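Local coordinates for importin-95 (Chaetomium thermophilum, PDB 4XRI), which belongs to the importin-beta family of nuclear transport receptors and probably carries protein cargo into the nucleus under control of a small GTPase, at residues A[182-186]-A[215-219]; A[144-148]-A[159-163]; A[218-222]-A[260-264]. The protein carries 2 engineered substitutions. All coordinates share one frame; numbering follows the deposited sequence.

Contact 1. Residues A[182-186]-A[215-219]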
loop_
_atom_site.group_PDB
_atom_site.type_symbol
_atom_site.label_atom_id
_atom_site.label_comp_id
_atom_site.label_asym_id
_atom_site.label_seq_id
_atom_site.Cartn_x
_atom_site.Cartn_y
_atom_site.Cartn_z
ATOM N N SER A 182 -35.175 8.275 6.942
ATOM C CA SER A 182 -33.988 9.104 7.138
ATOM C C SER A 182 -34.110 10.110 8.279
ATOM O O SER A 182 -33.254 10.154 9.161
ATOM C CB SER A 182 -33.655 9.846 5.845
ATOM O OG SER A 182 -32.406 10.507 5.945
ATOM N N ASN A 183 -35.169 10.912 8.266
ATOM C CA ASN A 183 -35.333 11.949 9.278
ATOM C C ASN A 183 -35.647 11.371 10.651
ATOM O O ASN A 183 -35.192 11.891 11.672
ATOM C CB ASN A 183 -36.429 12.930 8.873
ATOM C CG ASN A 183 -36.524 14.112 9.821
ATOM O OD1 ASN A 183 -37.359 14.133 10.726
ATOM N ND2 ASN A 183 -35.659 15.099 9.622
ATOM N N ALA A 184 -36.429 10.296 10.669
ATOM C CA ALA A 184 -36.794 9.634 11.916
ATOM C C ALA A 184 -35.560 9.059 12.600
ATOM O O ALA A 184 -35.396 9.177 13.816
ATOM C CB ALA A 184 -37.816 8.538 11.659
ATOM N N ILE A 185 -34.694 8.439 11.805
ATOM C CA ILE A 185 -33.451 7.871 12.308
ATOM C C ILE A 185 -32.510 8.962 12.812
ATOM O O ILE A 185 -31.958 8.863 13.909
ATOM C CB ILE A 185 -32.743 7.044 11.223
ATOM C CG1 ILE A 185 -33.549 5.783 10.914
ATOM C CG2 ILE A 185 -31.337 6.679 11.665
ATOM C CD1 ILE A 185 -33.029 5.013 9.720
ATOM N N LEU A 186 -32.340 10.005 12.005
ATOM C CA LEU A 186 -31.468 11.118 12.361
ATOM C C LEU A 186 -31.939 11.805 13.638
ATOM O O LEU A 186 -31.133 12.158 14.500
ATOM C CB LEU A 186 -31.397 12.133 11.219
ATOM C CG LEU A 186 -30.559 13.381 11.507
ATOM C CD1 LEU A 186 -29.118 12.993 11.810
ATOM C CD2 LEU A 186 -30.625 14.363 10.345
ATOM N N GLU A 215 -22.640 8.851 6.473
ATOM C CA GLU A 215 -22.869 8.769 5.036
ATOM C C GLU A 215 -24.361 8.757 4.715
ATOM O O GLU A 215 -24.799 9.377 3.746
ATOM C CB GLU A 215 -22.191 7.527 4.451
ATOM C CG GLU A 215 -20.677 7.531 4.576
ATOM C CD GLU A 215 -20.011 6.486 3.699
ATOM O OE1 GLU A 215 -20.728 5.627 3.142
ATOM O OE2 GLU A 215 -18.770 6.531 3.562
ATOM N N PHE A 216 -25.143 8.074 5.546
ATOM C CA PHE A 216 -26.576 7.963 5.311
ATOM C C PHE A 216 -27.370 9.169 5.817
ATOM O O PHE A 216 -27.949 9.906 5.021
ATOM C CB PHE A 216 -27.130 6.688 5.954
ATOM C CG PHE A 216 -28.634 6.600 5.924
ATOM C CD1 PHE A 216 -29.303 6.275 4.754
ATOM C CD2 PHE A 216 -29.379 6.847 7.065
ATOM C CE1 PHE A 216 -30.684 6.200 4.727
ATOM C CE2 PHE A 216 -30.758 6.776 7.043
ATOM C CZ PHE A 216 -31.413 6.452 5.873
ATOM N N VAL A 217 -27.404 9.364 7.135
ATOM C CA VAL A 217 -28.347 10.311 7.735
ATOM C C VAL A 217 -28.107 11.766 7.342
ATOM O O VAL A 217 -29.046 12.559 7.295
ATOM C CB VAL A 217 -28.340 10.232 9.283
ATOM C CG1 VAL A 217 -28.786 8.859 9.756
ATOM C CG2 VAL A 217 -26.976 10.587 9.852
ATOM N N GLY A 218 -26.860 12.118 7.055
ATOM C CA GLY A 218 -26.534 13.494 6.729
ATOM C C GLY A 218 -27.057 13.893 5.365
ATOM O O GLY A 218 -27.029 15.071 5.002
ATOM N N ASN A 219 -27.562 12.901 4.630
ATOM C CA ASN A 219 -27.874 13.039 3.212
ATOM C C ASN A 219 -26.738 13.768 2.520
ATOM O O ASN A 219 -26.952 14.749 1.807
ATOM C CB ASN A 219 -29.201 13.768 2.993
ATOM C CG ASN A 219 -29.720 13.608 1.574
ATOM O OD1 ASN A 219 -29.200 12.802 0.800
ATOM N ND2 ASN A 219 -30.748 14.372 1.227
#
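The Phe216 ring meets Ile185 and Ser182 obliquely through its far end. CE2 of Phe216 stands 3.9 Å from Ile185 CD1, the two side chains lying roughly perpendicular; CZ of Phe216 comes to 3.9 Å from Ser182 CA, a contact with backbone carbon. This is helix-to-helix packing in the all-helical solenoid of a HEAT-repeat protein, between the start of helix 182-193 and the short helix 214-217. The reach of the ring follows from its first torsion (172°), which places CG opposite the backbone N and lets CE2 and CZ reach Ile185 and Ser182. Around the pair, Cys167 of helix 153-168 and Arg175 and Leu178 of helix 172-178 also touch Phe216. A serine in place of Phe216 would probably open a gap against Ile185 CD1 and Ser182, and leave Cys167 and Leu178 without their aromatic neighbour. Beside the ring, Val217 is gripped on both branches: CG1 lies 3.9 Å from Ile185 CG2, whereas CG2 lies 3.8 Å from Leu186 CD1. No hydrogen bond crosses the interface. Leu186 also brings its second methyl, CD2, to 3.9 Å from the carbonyl O of Val217.

Contact 2. Residues A[144-148]-A[159-163]. Engineered in segment 144-148: Ala148 (natural residue Val).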
loop_
_atom_site.group_PDB
_atom_site.type_symbol
_atom_site.label_atom_id
_atom_site.label_comp_id
_atom_site.label_asym_id
_atom_site.label_seq_id
_atom_site.Cartn_x
_atom_site.Cartn_y
_atom_site.Cartn_z
ATOM N N LEU A 144 -36.923 -0.036 15.988
ATOM C CA LEU A 144 -35.612 0.415 16.443
ATOM C C LEU A 144 -35.629 1.890 16.833
ATOM O O LEU A 144 -35.074 2.275 17.861
ATOM C CB LEU A 144 -34.557 0.176 15.361
ATOM C CG LEU A 144 -34.204 -1.278 15.039
ATOM C CD1 LEU A 144 -33.172 -1.340 13.921
ATOM C CD2 LEU A 144 -33.697 -1.993 16.283
ATOM N N VAL A 145 -36.259 2.710 16.000
ATOM C CA VAL A 145 -36.381 4.138 16.274
ATOM C C VAL A 145 -37.211 4.368 17.533
ATOM O O VAL A 145 -36.892 5.228 18.354
ATOM C CB VAL A 145 -37.023 4.892 15.084
ATOM C CG1 VAL A 145 -37.423 6.301 15.488
ATOM C CG2 VAL A 145 -36.070 4.925 13.900
ATOM N N ARG A 146 -38.268 3.578 17.685
ATOM C CA ARG A 146 -39.128 3.667 18.859
ATOM C C ARG A 146 -38.345 3.284 20.112
ATOM O O ARG A 146 -38.390 3.986 21.124
ATOM C CB ARG A 146 -40.357 2.769 18.692
ATOM C CG ARG A 146 -41.444 2.988 19.729
ATOM C CD ARG A 146 -42.635 2.084 19.453
ATOM N NE ARG A 146 -43.571 2.035 20.573
ATOM C CZ ARG A 146 -44.711 2.718 20.632
ATOM N NH1 ARG A 146 -45.498 2.605 21.693
ATOM N NH2 ARG A 146 -45.069 3.508 19.630
ATOM N N ASN A 147 -37.621 2.171 20.033
ATOM C CA ASN A 147 -36.762 1.729 21.127
ATOM C C ASN A 147 -35.732 2.788 21.509
ATOM O O ASN A 147 -35.494 3.040 22.690
ATOM C CB ASN A 147 -36.034 0.434 20.760
ATOM C CG ASN A 147 -36.965 -0.752 20.635
ATOM O OD1 ASN A 147 -38.151 -0.663 20.949
ATOM N ND2 ASN A 147 -36.425 -1.879 20.185
ATOM N N ALA A 148 -35.125 3.401 20.496
ATOM C CA ALA A 148 -34.071 4.391 20.700
ATOM C C ALA A 148 -34.585 5.629 21.422
ATOM O O ALA A 148 -33.825 6.341 22.073
ATOM C CB ALA A 148 -33.453 4.781 19.363
ATOM N N SER A 159 -30.327 -0.498 20.590
ATOM C CA SER A 159 -31.107 -0.165 19.404
ATOM C C SER A 159 -30.421 0.933 18.604
ATOM O O SER A 159 -30.443 0.920 17.374
ATOM C CB SER A 159 -32.523 0.262 19.785
ATOM O OG SER A 159 -33.179 -0.781 20.481
ATOM N N LEU A 160 -29.817 1.882 19.310
ATOM C CA LEU A 160 -28.996 2.900 18.668
ATOM C C LEU A 160 -27.830 2.240 17.949
ATOM O O LEU A 160 -27.493 2.596 16.821
ATOM C CB LEU A 160 -28.487 3.913 19.696
ATOM C CG LEU A 160 -29.513 4.932 20.186
ATOM C CD1 LEU A 160 -28.999 5.652 21.421
ATOM C CD2 LEU A 160 -29.832 5.923 19.076
ATOM N N THR A 161 -27.230 1.261 18.618
ATOM C CA THR A 161 -26.111 0.508 18.070
ATOM C C THR A 161 -26.521 -0.272 16.822
ATOM O O THR A 161 -25.775 -0.338 15.842
ATOM C CB THR A 161 -25.540 -0.461 19.125
ATOM O OG1 THR A 161 -25.038 0.286 20.240
ATOM C CG2 THR A 161 -24.416 -1.288 18.543
ATOM N N ALA A 162 -27.718 -0.852 16.862
ATOM C CA ALA A 162 -28.244 -1.612 15.732
ATOM C C ALA A 162 -28.531 -0.696 14.548
ATOM O O ALA A 162 -28.235 -1.034 13.401
ATOM C CB ALA A 162 -29.503 -2.368 16.138
ATOM N N ILE A 163 -29.107 0.466 14.841
ATOM C CA ILE A 163 -29.371 1.483 13.830
ATOM C C ILE A 163 -28.081 1.906 13.130
ATOM O O ILE A 163 -28.034 2.029 11.904
ATOM C CB ILE A 163 -30.059 2.717 14.451
ATOM C CG1 ILE A 163 -31.522 2.400 14.781
ATOM C CG2 ILE A 163 -29.977 3.909 13.513
ATOM C CD1 ILE A 163 -32.214 3.489 15.578
#
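Leu144 and Ile163 form the tight apolar part of this interface, running alongside one another with opposed directions, with Leu144 CB 3.8 Å from Ile163 CG1. The segments lie on consecutive helices, 140-150 and 153-168, which make a helical hairpin of the HEAT-repeat solenoid; their local axes approach to 8.9 Å, with N-to-C directions 140° apart, antiparallel but markedly splayed. Ile163 CD1 reaches the backbone of helix 140-150, 3.9 Å from Leu144 O, and Ala148 CB packs at 3.8 Å against Leu160 CD2. Ala148 is an engineered substitution of the natural valine, so its fit describes the deposited protein alone. Ile185 of helix 182-193 packs on both Val145 and Ile163. Val145 itself makes a looser apolar touch, its CG2 4.4 Å from Ile163 CD1.

The polar, solvent-side margin is marked by Asn147, which is partly exposed and covers little area. With CG beside the backbone N (chi1 -68°), its amide lies alongside Ser159, but the ND2 to OG bond is weak, 3.4 Å long and bent to 142°. The one close approach there is carbon to oxygen, Asn147 CB to Ser159 OG at 3.1 Å. Buried Ser159 OG has its stronger hydrogen bond within its own helix, to Gln155 O. The chemistry is consistent with apolar fit, more than the weak polar link, joining the two helices.

Contact 3. Residues A[218-222]-A[260-264]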
loop_
_atom_site.group_PDB
_atom_site.type_symbol
_atom_site.label_atom_id
_atom_site.label_comp_id
_atom_site.label_asym_id
_atom_site.label_seq_id
_atom_site.Cartn_x
_atom_site.Cartn_y
_atom_site.Cartn_z
ATOM N N GLY A 218 -26.860 12.118 7.055
ATOM C CA GLY A 218 -26.534 13.494 6.729
ATOM C C GLY A 218 -27.057 13.893 5.365
ATOM O O GLY A 218 -27.029 15.071 5.002
ATOM N N ASN A 219 -27.562 12.901 4.630
ATOM C CA ASN A 219 -27.874 13.039 3.212
ATOM C C ASN A 219 -26.738 13.768 2.520
ATOM O O ASN A 219 -26.952 14.749 1.807
ATOM C CB ASN A 219 -29.201 13.768 2.993
ATOM C CG ASN A 219 -29.720 13.608 1.574
ATOM O OD1 ASN A 219 -29.200 12.802 0.800
ATOM N ND2 ASN A 219 -30.748 14.372 1.227
ATOM N N ASN A 220 -25.525 13.292 2.782
ATOM C CA ASN A 220 -24.308 13.857 2.217
ATOM C C ASN A 220 -24.126 15.340 2.543
ATOM O O ASN A 220 -23.476 16.071 1.794
ATOM C CB ASN A 220 -24.292 13.640 0.704
ATOM C CG ASN A 220 -24.510 12.187 0.325
ATOM O OD1 ASN A 220 -25.462 11.852 -0.380
ATOM N ND2 ASN A 220 -23.631 11.313 0.803
ATOM N N PHE A 221 -24.711 15.773 3.660
ATOM C CA PHE A 221 -24.482 17.109 4.212
ATOM C C PHE A 221 -24.826 18.260 3.267
ATOM O O PHE A 221 -24.302 19.363 3.417
ATOM C CB PHE A 221 -23.018 17.240 4.644
ATOM C CG PHE A 221 -22.803 17.090 6.119
ATOM C CD1 PHE A 221 -23.325 16.009 6.808
ATOM C CD2 PHE A 221 -22.063 18.029 6.817
ATOM C CE1 PHE A 221 -23.123 15.875 8.170
ATOM C CE2 PHE A 221 -21.856 17.900 8.175
ATOM C CZ PHE A 221 -22.385 16.822 8.854
ATOM N N LYS A 222 -25.708 18.013 2.307
ATOM C CA LYS A 222 -25.998 19.007 1.278
ATOM C C LYS A 222 -26.837 20.174 1.791
ATOM O O LYS A 222 -26.716 21.295 1.298
ATOM C CB LYS A 222 -26.709 18.354 0.092
ATOM C CG LYS A 222 -26.078 17.058 -0.376
ATOM C CD LYS A 222 -26.522 16.717 -1.788
ATOM C CE LYS A 222 -26.363 15.236 -2.071
ATOM N NZ LYS A 222 -27.321 14.428 -1.267
ATOM N N TYR A 260 -16.657 15.597 4.602
ATOM C CA TYR A 260 -17.327 16.838 4.234
ATOM C C TYR A 260 -16.484 18.085 4.453
ATOM O O TYR A 260 -17.000 19.117 4.878
ATOM C CB TYR A 260 -18.637 16.959 5.012
ATOM C CG TYR A 260 -19.502 15.732 4.889
ATOM C CD1 TYR A 260 -19.993 15.335 3.655
ATOM C CD2 TYR A 260 -19.820 14.963 6.001
ATOM C CE1 TYR A 260 -20.777 14.208 3.528
ATOM C CE2 TYR A 260 -20.609 13.834 5.885
ATOM C CZ TYR A 260 -21.083 13.462 4.645
ATOM O OH TYR A 260 -21.866 12.340 4.519
ATOM N N TYR A 261 -15.195 17.982 4.148
ATOM C CA TYR A 261 -14.262 19.101 4.263
ATOM C C TYR A 261 -14.826 20.381 3.653
ATOM O O TYR A 261 -14.728 21.459 4.243
ATOM C CB TYR A 261 -12.932 18.749 3.588
ATOM C CG TYR A 261 -11.991 19.924 3.431
ATOM C CD1 TYR A 261 -11.031 20.201 4.392
ATOM C CD2 TYR A 261 -12.052 20.748 2.310
ATOM C CE1 TYR A 261 -10.167 21.267 4.250
ATOM C CE2 TYR A 261 -11.197 21.819 2.162
ATOM C CZ TYR A 261 -10.253 22.072 3.134
ATOM O OH TYR A 261 -9.396 23.137 2.993
ATOM N N GLU A 262 -15.421 20.245 2.472
ATOM C CA GLU A 262 -15.911 21.386 1.708
ATOM C C GLU A 262 -17.006 22.174 2.428
ATOM O O GLU A 262 -17.264 23.329 2.092
ATOM C CB GLU A 262 -16.429 20.917 0.346
ATOM C CG GLU A 262 -17.625 19.983 0.418
ATOM C CD GLU A 262 -18.099 19.538 -0.953
ATOM O OE1 GLU A 262 -17.611 20.094 -1.959
ATOM O OE2 GLU A 262 -18.955 18.630 -1.026
ATOM N N HIS A 263 -17.642 21.554 3.418
ATOM C CA HIS A 263 -18.731 22.205 4.146
ATOM C C HIS A 263 -18.305 22.758 5.507
ATOM O O HIS A 263 -19.143 23.224 6.278
ATOM C CB HIS A 263 -19.896 21.231 4.357
ATOM C CG HIS A 263 -20.523 20.740 3.089
ATOM N ND1 HIS A 263 -21.334 21.528 2.301
ATOM C CD2 HIS A 263 -20.480 19.526 2.489
ATOM C CE1 HIS A 263 -21.752 20.825 1.263
ATOM N NE2 HIS A 263 -21.248 19.609 1.353
ATOM N N MET A 264 -17.010 22.724 5.801
ATOM C CA MET A 264 -16.554 22.912 7.178
ATOM C C MET A 264 -16.101 24.320 7.563
ATOM O O MET A 264 -15.835 24.575 8.739
ATOM C CB MET A 264 -15.411 21.938 7.467
ATOM C CG MET A 264 -15.854 20.493 7.633
ATOM S SD MET A 264 -17.044 20.293 8.976
ATOM C CE MET A 264 -18.578 20.142 8.062
HETATM O O HOH W 1 -21.612 10.940 2.162
#
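This is a mainly aromatic contact between the turn that follows helix 214-217 and the link before helix 265-280, which includes a 3-10 segment at 261-263. Phe221 and Tyr260 carry it as an offset stack: their planes differ by only 3° and the ring centroids are 4.3 Å apart. The displacement puts Tyr260 CD2 over the centre of the Phe221 ring, while Phe221 CG sits toward the rim of the tyrosine. Phe221 CB makes a CH-pi contact with the same tyrosine, 3.8 Å from the centroid of the Tyr260 ring and close to the normal. In this position the phenylalanine has a first torsion of -101°, away from the staggered values. The backbone C of Asn220 meets the tyrosine obliquely, 3.7 Å from Tyr260 CE1.

In the HEAT-repeat solenoid such turns connect successive helices. Here Asn219, Asn220 and Phe221 all have positive phi, in the left-handed helical region, and Phe221 N bonds to Gly218 O at 2.8 Å, consistent with the turn setting the ring's place. Ile230 and Met231 of helix 224-238 and Ile256 of helix 243-260 also pack on Phe221.

A second flat group lies beside the stack. The His263 ring has Phe221 O 3.6 Å above its plane and over its centre, with Glu262 CG against the opposite face; the carbonyl itself is hydrogen-bonded to Arg227 NE. Met264, bent at its second and third torsions, brings CE to 4.0 Å from Phe221 CE2. At the exposed margin, Lys222 folds back over its own turn, NZ bonding to Asn219 O at 3.1 Å from well above the carbonyl plane. A water hydrogen-bonded to Tyr260 OH at 2.8 Å also lies beside Asn220 ND2, bridging the segments; Tyr260 OH has a weak hydrogen bond to Leu214 O as well.

The three contacts follow one another along the HEAT-repeat solenoid in the order contact 2, contact 1, contact 3. Contact 2 joins helices 140-150 and 153-168; contact 1 uses helices 182-193 and 214-217. Centres of contacts 1 and 2 are 13 Å apart, as are those of contacts 1 and 3; contacts 2 and 3, with centres 24 Å apart, do not touch. Ile185 joins contacts 1 and 2, its CG2 lying 3.6 Å from Ile163 CG2. Contacts 1 and 3 share Gly218 and Asn219, which follow helix 214-217, and Glu215 CA lies 3.7 Å from Tyr260 OH. Such continuous packing fits a solenoid; importin-beta proteins are, separately, known to be highly flexible.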